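Local coordinates for HTH-type dhaKLM operon transcriptional activator DhaS (Lactococcus lactis, PDB 2IU5), which activates transcription of the dhaKLM operon together with DhaQ in response to dihydroxyacetone, binding as a TetR-family homodimer to an inverted repeat partly overlapping the -35 promoter sequence, at residues Y135-D139 with L140-F144; V125-D128 with Q129-S133; F114-Q117 with W118-L121. The protein carries 1 engineered substitution. All blocks are in the same frame, centred on the assembly; numbering follows the deposited sequence.

Interaction 1. Residues Y135-D139 with L140-F144; sequences YHWSD and LEKSF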
loop_
_atom_site.group_PDB
_atom_site.type_symbol
_atom_site.label_atom_id
_atom_site.label_comp_id
_atom_site.label_asym_id
_atom_site.label_seq_id
_atom_site.Cartn_x
_atom_site.Cartn_y
_atom_site.Cartn_z
ATOM N N TYR A 135 -2.922 -25.840 -7.598
ATOM C CA TYR A 135 -3.337 -25.004 -6.454
ATOM C C TYR A 135 -4.846 -25.091 -6.279
ATOM O O TYR A 135 -5.555 -25.306 -7.262
ATOM C CB TYR A 135 -2.933 -23.553 -6.722
ATOM C CG TYR A 135 -1.439 -23.448 -6.748
ATOM C CD1 TYR A 135 -0.735 -23.200 -5.583
ATOM C CD2 TYR A 135 -0.726 -23.606 -7.932
ATOM C CE1 TYR A 135 0.632 -23.107 -5.591
ATOM C CE2 TYR A 135 0.648 -23.515 -7.950
ATOM C CZ TYR A 135 1.318 -23.266 -6.768
ATOM O OH TYR A 135 2.688 -23.165 -6.731
ATOM N N HIS A 136 -5.343 -24.932 -5.057
ATOM C CA HIS A 136 -6.786 -24.979 -4.839
ATOM C C HIS A 136 -7.363 -23.598 -4.574
ATOM O O HIS A 136 -8.519 -23.473 -4.172
ATOM C CB HIS A 136 -7.156 -25.923 -3.708
ATOM C CG HIS A 136 -6.485 -25.607 -2.413
ATOM N ND1 HIS A 136 -6.711 -24.437 -1.719
ATOM C CD2 HIS A 136 -5.589 -26.312 -1.684
ATOM C CE1 HIS A 136 -5.983 -24.438 -0.616
ATOM N NE2 HIS A 136 -5.293 -25.563 -0.573
ATOM N N TRP A 137 -6.553 -22.572 -4.805
ATOM C CA TRP A 137 -7.020 -21.196 -4.627
ATOM C C TRP A 137 -8.238 -20.885 -5.467
ATOM O O TRP A 137 -8.266 -21.181 -6.654
ATOM C CB TRP A 137 -5.937 -20.134 -4.862
ATOM C CG TRP A 137 -4.988 -20.285 -6.037
ATOM C CD1 TRP A 137 -5.252 -20.796 -7.286
ATOM C CD2 TRP A 137 -3.612 -19.902 -6.048
ATOM N NE1 TRP A 137 -4.112 -20.752 -8.063
ATOM C CE2 TRP A 137 -3.092 -20.207 -7.325
ATOM C CE3 TRP A 137 -2.763 -19.332 -5.094
ATOM C CZ2 TRP A 137 -1.760 -19.959 -7.666
ATOM C CZ3 TRP A 137 -1.442 -19.083 -5.431
ATOM C CH2 TRP A 137 -0.950 -19.396 -6.715
ATOM N N SER A 138 -9.248 -20.285 -4.853
ATOM C CA SER A 138 -10.388 -19.791 -5.616
ATOM C C SER A 138 -10.039 -18.508 -6.367
ATOM O O SER A 138 -8.984 -17.900 -6.162
ATOM C CB SER A 138 -11.535 -19.511 -4.658
ATOM O OG SER A 138 -11.226 -18.350 -3.906
ATOM N N ASP A 139 -10.931 -18.079 -7.256
ATOM C CA ASP A 139 -10.773 -16.772 -7.883
ATOM C C ASP A 139 -10.660 -15.644 -6.860
ATOM O O ASP A 139 -9.864 -14.725 -7.023
ATOM C CB ASP A 139 -11.912 -16.487 -8.870
ATOM C CG ASP A 139 -11.665 -17.101 -10.240
ATOM O OD1 ASP A 139 -10.518 -17.535 -10.506
ATOM O OD2 ASP A 139 -12.622 -17.147 -11.050
ATOM N N LEU A 140 -11.460 -15.714 -5.804
ATOM C CA LEU A 140 -11.428 -14.702 -4.753
ATOM C C LEU A 140 -10.064 -14.696 -4.069
ATOM O O LEU A 140 -9.491 -13.642 -3.791
ATOM C CB LEU A 140 -12.511 -15.023 -3.718
ATOM C CG LEU A 140 -12.637 -14.006 -2.582
ATOM C CD1 LEU A 140 -13.306 -12.740 -3.096
ATOM C CD2 LEU A 140 -13.412 -14.608 -1.418
ATOM N N GLU A 141 -9.555 -15.890 -3.799
ATOM C CA GLU A 141 -8.282 -16.052 -3.101
ATOM C C GLU A 141 -7.097 -15.576 -3.927
ATOM O O GLU A 141 -6.202 -14.895 -3.419
ATOM C CB GLU A 141 -8.113 -17.511 -2.680
ATOM C CG GLU A 141 -9.001 -17.863 -1.495
ATOM C CD GLU A 141 -9.059 -19.349 -1.198
ATOM O OE1 GLU A 141 -8.860 -20.173 -2.120
ATOM O OE2 GLU A 141 -9.309 -19.705 -0.026
ATOM N N LYS A 142 -7.070 -15.922 -5.209
ATOM C CA LYS A 142 -6.046 -15.384 -6.107
ATOM C C LYS A 142 -6.066 -13.855 -6.194
ATOM O O LYS A 142 -5.014 -13.200 -6.159
ATOM C CB LYS A 142 -6.264 -15.927 -7.532
ATOM C CG LYS A 142 -5.752 -17.332 -7.751
ATOM C CD LYS A 142 -5.901 -17.713 -9.225
ATOM C CE LYS A 142 -7.226 -18.392 -9.465
ATOM N NZ LYS A 142 -7.336 -19.088 -10.793
ATOM N N SER A 143 -7.259 -13.267 -6.309
ATOM C CA SER A 143 -7.363 -11.813 -6.331
ATOM C C SER A 143 -6.800 -11.269 -5.026
ATOM O O SER A 143 -6.053 -10.314 -5.030
ATOM C CB SER A 143 -8.804 -11.326 -6.492
ATOM O OG SER A 143 -8.829 -9.912 -6.304
ATOM N N PHE A 144 -7.169 -11.885 -3.915
ATOM C CA PHE A 144 -6.729 -11.339 -2.635
ATOM C C PHE A 144 -5.220 -11.411 -2.491
ATOM O O PHE A 144 -4.579 -10.428 -2.103
ATOM C CB PHE A 144 -7.382 -12.077 -1.478
ATOM C CG PHE A 144 -7.101 -11.458 -0.141
ATOM C CD1 PHE A 144 -7.883 -10.416 0.333
ATOM C CD2 PHE A 144 -6.054 -11.920 0.634
ATOM C CE1 PHE A 144 -7.626 -9.840 1.569
ATOM C CE2 PHE A 144 -5.794 -11.342 1.880
ATOM C CZ PHE A 144 -6.585 -10.309 2.332
#

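Interaction 2. Residues V125-D128 with Q129-S133; sequences VIFD and QEKKS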
loop_
_atom_site.group_PDB
_atom_site.type_symbol
_atom_site.label_atom_id
_atom_site.label_comp_id
_atom_site.label_asym_id
_atom_site.label_seq_id
_atom_site.Cartn_x
_atom_site.Cartn_y
_atom_site.Cartn_z
ATOM N N VAL A 125 3.125 -13.764 -11.313
ATOM C CA VAL A 125 3.478 -14.776 -10.311
ATOM C C VAL A 125 2.471 -15.916 -10.306
ATOM O O VAL A 125 2.823 -17.106 -10.383
ATOM C CB VAL A 125 3.577 -14.113 -8.913
ATOM C CG1 VAL A 125 3.798 -15.159 -7.837
ATOM C CG2 VAL A 125 4.711 -13.106 -8.903
ATOM N N ILE A 126 1.193 -15.556 -10.218
ATOM C CA ILE A 126 0.130 -16.558 -10.231
ATOM C C ILE A 126 0.157 -17.390 -11.518
ATOM O O ILE A 126 0.136 -18.610 -11.454
ATOM C CB ILE A 126 -1.222 -15.860 -10.076
ATOM C CG1 ILE A 126 -1.294 -15.184 -8.702
ATOM C CG2 ILE A 126 -2.345 -16.855 -10.259
ATOM C CD1 ILE A 126 -1.302 -16.138 -7.515
ATOM N N PHE A 127 0.198 -16.714 -12.666
ATOM C CA PHE A 127 0.291 -17.301 -14.025
ATOM C C PHE A 127 1.410 -18.342 -14.037
ATOM O O PHE A 127 1.196 -19.468 -14.450
ATOM C CB PHE A 127 0.639 -16.135 -14.969
ATOM C CG PHE A 127 0.641 -16.420 -16.462
ATOM C CD1 PHE A 127 -0.532 -16.702 -17.155
ATOM C CD2 PHE A 127 1.832 -16.387 -17.172
ATOM C CE1 PHE A 127 -0.499 -16.953 -18.532
ATOM C CE2 PHE A 127 1.875 -16.632 -18.532
ATOM C CZ PHE A 127 0.704 -16.916 -19.215
ATOM N N ASP A 128 2.599 -17.940 -13.577
ATOM C CA ASP A 128 3.761 -18.831 -13.667
ATOM C C ASP A 128 3.643 -19.998 -12.692
ATOM O O ASP A 128 4.007 -21.125 -13.002
ATOM C CB ASP A 128 5.060 -18.084 -13.361
ATOM C CG ASP A 128 5.517 -17.176 -14.486
ATOM O OD1 ASP A 128 4.904 -17.180 -15.574
ATOM O OD2 ASP A 128 6.515 -16.418 -14.319
ATOM N N GLN A 129 3.130 -19.731 -11.495
ATOM C CA GLN A 129 2.986 -20.799 -10.520
ATOM C C GLN A 129 2.027 -21.876 -11.014
ATOM O O GLN A 129 2.264 -23.054 -10.825
ATOM C CB GLN A 129 2.541 -20.222 -9.178
ATOM C CG GLN A 129 3.619 -19.479 -8.414
ATOM C CD GLN A 129 4.881 -20.259 -8.092
ATOM O OE1 GLN A 129 5.977 -19.684 -8.151
ATOM N NE2 GLN A 129 4.753 -21.541 -7.753
ATOM N N GLU A 130 0.941 -21.465 -11.651
ATOM C CA GLU A 130 -0.058 -22.419 -12.111
ATOM C C GLU A 130 0.485 -23.310 -13.215
ATOM O O GLU A 130 -0.058 -24.385 -13.472
ATOM C CB GLU A 130 -1.286 -21.663 -12.597
ATOM C CG GLU A 130 -2.047 -21.067 -11.407
ATOM C CD GLU A 130 -3.490 -20.745 -11.734
ATOM O OE1 GLU A 130 -3.780 -20.393 -12.899
ATOM O OE2 GLU A 130 -4.333 -20.849 -10.817
ATOM N N LYS A 131 1.555 -22.854 -13.861
ATOM C CA LYS A 131 2.243 -23.700 -14.847
ATOM C C LYS A 131 3.072 -24.783 -14.154
ATOM O O LYS A 131 3.229 -25.892 -14.670
ATOM C CB LYS A 131 3.137 -22.866 -15.783
ATOM C CG LYS A 131 2.413 -21.983 -16.795
ATOM C CD LYS A 131 3.247 -20.767 -17.238
ATOM C CE LYS A 131 3.730 -20.900 -18.673
ATOM N NZ LYS A 131 3.957 -19.584 -19.349
ATOM N N LYS A 132 3.606 -24.458 -12.984
ATOM C CA LYS A 132 4.531 -25.337 -12.280
ATOM C C LYS A 132 3.822 -26.396 -11.423
ATOM O O LYS A 132 4.223 -27.561 -11.404
ATOM C CB LYS A 132 5.461 -24.459 -11.442
ATOM C CG LYS A 132 6.685 -25.173 -10.923
ATOM C CD LYS A 132 7.702 -24.182 -10.392
ATOM C CE LYS A 132 8.805 -23.919 -11.401
ATOM N NZ LYS A 132 9.030 -25.053 -12.347
ATOM N N SER A 133 2.768 -25.990 -10.723
ATOM C CA SER A 133 2.129 -26.822 -9.720
ATOM C C SER A 133 0.611 -26.649 -9.782
ATOM O O SER A 133 0.110 -25.789 -10.520
ATOM C CB SER A 133 2.668 -26.463 -8.337
ATOM O OG SER A 133 2.639 -27.600 -7.493
HETATM O O HOH W 1 5.555 -17.367 -18.183
#

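Interaction 3. Residues F114-Q117 with W118-L121; sequences FLIQ and WENL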
loop_
_atom_site.group_PDB
_atom_site.type_symbol
_atom_site.label_atom_id
_atom_site.label_comp_id
_atom_site.label_asym_id
_atom_site.label_seq_id
_atom_site.Cartn_x
_atom_site.Cartn_y
_atom_site.Cartn_z
ATOM N N PHE A 114 1.924 2.921 -10.454
ATOM C CA PHE A 114 3.007 2.096 -9.880
ATOM C C PHE A 114 2.348 0.859 -9.241
ATOM O O PHE A 114 2.818 -0.281 -9.410
ATOM C CB PHE A 114 3.766 2.941 -8.854
ATOM C CG PHE A 114 5.092 2.380 -8.402
ATOM C CD1 PHE A 114 6.112 2.033 -9.293
ATOM C CD2 PHE A 114 5.312 2.205 -7.040
ATOM C CE1 PHE A 114 7.331 1.517 -8.812
ATOM C CE2 PHE A 114 6.520 1.696 -6.558
ATOM C CZ PHE A 114 7.530 1.352 -7.440
ATOM N N LEU A 115 1.257 1.091 -8.520
ATOM C CA LEU A 115 0.559 -0.006 -7.865
ATOM C C LEU A 115 0.075 -0.996 -8.910
ATOM O O LEU A 115 0.208 -2.200 -8.732
ATOM C CB LEU A 115 -0.590 0.504 -6.992
ATOM C CG LEU A 115 -1.481 -0.598 -6.404
ATOM C CD1 LEU A 115 -0.674 -1.434 -5.410
ATOM C CD2 LEU A 115 -2.697 0.034 -5.733
ATOM N N ILE A 116 -0.484 -0.481 -9.998
ATOM C CA ILE A 116 -0.969 -1.351 -11.068
ATOM C C ILE A 116 0.172 -2.212 -11.631
ATOM O O ILE A 116 -0.041 -3.387 -11.947
ATOM C CB ILE A 116 -1.639 -0.527 -12.158
ATOM C CG1 ILE A 116 -3.000 -0.014 -11.669
ATOM C CG2 ILE A 116 -1.840 -1.404 -13.390
ATOM C CD1 ILE A 116 -3.672 0.967 -12.623
ATOM N N GLN A 117 1.370 -1.646 -11.745
ATOM C CA GLN A 117 2.543 -2.424 -12.188
ATOM C C GLN A 117 2.828 -3.619 -11.278
ATOM O O GLN A 117 3.103 -4.736 -11.742
ATOM C CB GLN A 117 3.763 -1.540 -12.332
ATOM C CG GLN A 117 3.486 -0.340 -13.240
ATOM C CD GLN A 117 2.678 -0.740 -14.443
ATOM O OE1 GLN A 117 3.094 -1.577 -15.262
ATOM N NE2 GLN A 117 1.495 -0.148 -14.576
ATOM N N TRP A 118 2.745 -3.361 -9.977
ATOM C CA TRP A 118 2.943 -4.442 -9.003
ATOM C C TRP A 118 1.835 -5.463 -9.084
ATOM O O TRP A 118 2.082 -6.671 -8.922
ATOM C CB TRP A 118 3.130 -3.889 -7.577
ATOM C CG TRP A 118 4.438 -3.173 -7.462
ATOM C CD1 TRP A 118 4.621 -1.835 -7.284
ATOM C CD2 TRP A 118 5.759 -3.752 -7.524
ATOM N NE1 TRP A 118 5.957 -1.545 -7.230
ATOM C CE2 TRP A 118 6.681 -2.696 -7.376
ATOM C CE3 TRP A 118 6.248 -5.051 -7.693
ATOM C CZ2 TRP A 118 8.058 -2.902 -7.388
ATOM C CZ3 TRP A 118 7.626 -5.253 -7.703
ATOM C CH2 TRP A 118 8.507 -4.184 -7.554
ATOM N N GLU A 119 0.617 -4.993 -9.331
ATOM C CA GLU A 119 -0.473 -5.928 -9.559
ATOM C C GLU A 119 -0.212 -6.799 -10.785
ATOM O O GLU A 119 -0.552 -7.987 -10.778
ATOM C CB GLU A 119 -1.816 -5.211 -9.606
ATOM C CG GLU A 119 -2.186 -4.631 -8.237
ATOM C CD GLU A 119 -3.496 -3.897 -8.213
ATOM O OE1 GLU A 119 -4.036 -3.549 -9.295
ATOM O OE2 GLU A 119 -3.982 -3.669 -7.077
ATOM N N ASN A 120 0.390 -6.200 -11.811
ATOM C CA ASN A 120 0.640 -6.953 -13.039
ATOM C C ASN A 120 1.702 -8.008 -12.702
ATOM O O ASN A 120 1.607 -9.147 -13.156
ATOM C CB ASN A 120 1.121 -5.999 -14.137
ATOM C CG ASN A 120 -0.023 -5.186 -14.742
ATOM O OD1 ASN A 120 -1.191 -5.435 -14.482
ATOM N ND2 ASN A 120 0.336 -4.200 -15.556
ATOM N N LEU A 121 2.696 -7.622 -11.904
ATOM C CA LEU A 121 3.722 -8.587 -11.484
ATOM C C LEU A 121 3.065 -9.737 -10.713
ATOM O O LEU A 121 3.329 -10.908 -11.000
ATOM C CB LEU A 121 4.813 -7.905 -10.657
ATOM C CG LEU A 121 5.862 -8.913 -10.167
ATOM C CD1 LEU A 121 6.547 -9.723 -11.267
ATOM C CD2 LEU A 121 6.857 -8.304 -9.216
HETATM O O HOH W 2 2.476 -2.554 -17.616
#

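Interaction 1. Residues Y135-D139 with L140-F144
S138 and E141 satisfy one another at the start of helix 139-163, each side chain taking the other's backbone N-H. S138 OG accepts from E141 N at 3.0 Å, and E141 OE1 accepts from S138 N at 2.8 Å in a nearly straight bond (167°). That second donor reaches OE1 on its anti side, about 20° out of the carboxylate plane. S138 chi1 of 72° sets OG between the backbone N and carbonyl carbon, which brings it to E141 N. The carbonyl of S138 is used as well: K142 N to S138 O at 2.9 Å is the first i to i+4 bond, and S143 N to D139 O follows it.

K142 carries the apolar side of the contact. Its CG sits over one face of the W137 indole, 3.5 Å from the centroid of the five-membered ring. This is a CH-pi contact; Y135 CB lies against the opposite face, offset toward the rim. Beyond CG the chain bends at chi3, and NZ forms a long salt bridge to D139 OD1 at 3.6 Å; a long, weak ion pair also links it to E130. W137 NE1 donates to E130 of the preceding helix, so the indole's one polar atom is paired although the residue is buried. Q173 of the second subunit packs against L140 and E141. The reciprocal S138-E141 bonds are the capping box, a classic helix N-terminal motif.

Interaction 2. Residues V125-D128 with Q129-S133
F127 meets the end of K131 one helical turn on, its ring atom CE2 lying 3.7 Å from K131 NZ as the two side chains slant past each other. This is the C-terminal end of helix 110-132, in the all-helical C-terminal domain, which in many TetR-family relatives binds the effector. F127 CG is anti to the backbone N (chi1 -173°), which stands the ring out from the helix, and the K131 chain, bent at chi3, folds back to bring NZ beside it. K131 also makes a cation-pi contact with Y79.

Two sound i to i+4 bonds, Q129 N to V125 O at 2.9 Å and E130 N to I126 O at 3.0 Å, give way to weak ones. K131 N has F127 O and D128 O as weak acceptors, and K132 N reaches D128 O weakly at 3.4 Å. Q129 O then takes both K132 N and S133 N, and S133 is the first residue to leave helical geometry.

Most of the polar ends find their partners in neighbouring parts of the chain. Buried Q129, bent at chi2, packs its CG 3.2 Å from V125 O; its OE1 accepts from Y80 and W82, while NE2 bonds to Y135. D128 OD2 is paired with K124 and the backbone N of G81, which would probably stabilise its negative charge in a buried place. Its other oxygen, OD1, is 4.6 Å from K131 NZ, too far for a salt bridge, and a water bridges the two, 2.7 Å from D128 OD1 and accepting from K131 NZ at 3.0 Å.

Interaction 3. Residues F114-Q117 with W118-L121
With CG anti to the backbone N in F114 (chi1 -166°) and anti to the carbonyl carbon in W118 (chi1 -69°), the two aromatic side chains run side by side, pointing the same way. The indole turns its edge to one face of the phenyl ring, a T-shaped pair with planes at 86° and ring centroids 4.6 Å apart, counting the five-membered ring of W118. NE1 leads that edge: it stands above the phenyl plane, offset toward the rim, 3.3 Å from F114 CZ. W118 CD1 lies 3.2 Å from F114 O, the same carbonyl that accepts W118 N at 3.1 Å, so backbone and ring of the tryptophan both lean on F114.

An alanine in place of F114 would probably leave the indole NE1 edge without its aromatic face and open a gap where the phenyl ring now fills the space between W118 and the rings of F69 and F104.

On another side of the turn the contact is polar. Q117 OE1 and N120 ND2 are 3.8 Å apart, their amide planes almost perpendicular, and a water links them, donating to Q117 OE1 at 2.6 Å and accepting weakly from N120 ND2. The other end of the Q117 amide is fixed by F113 O, which takes NE2. Next round the helix, E119 OE2 comes 4.0 Å from L115 CG, the two side chains crossing at a slant.

The aromatic pair faces inward: F114 stacks edge-to-face with F104 and touches F69 of helix 57-73, W118 packs on L86, L89 and L93 of helix 82-95, and both rest on T157 of helix 139-163.

Along the chain the order is interaction 3, interaction 2, interaction 1. The first two of these occupy helix 110-132, with centres about 17 Å apart, and residues 135-144 then lead from the following loop into helix 139-163. Interactions 1 and 2 touch, their centres about 12 Å apart: side chains from the end of one helix hold the loop and first turn of the next. Interaction 3, about 8 Å from the chain centre, stays about 7 Å from interaction 1 at the nearest atoms. All lie in the C-terminal region; together they run from interior packing near the chain centre out to the corner where helix 110-132 passes through a loop into helix 139-163, and where interaction 1 also meets the second subunit of the homodimer.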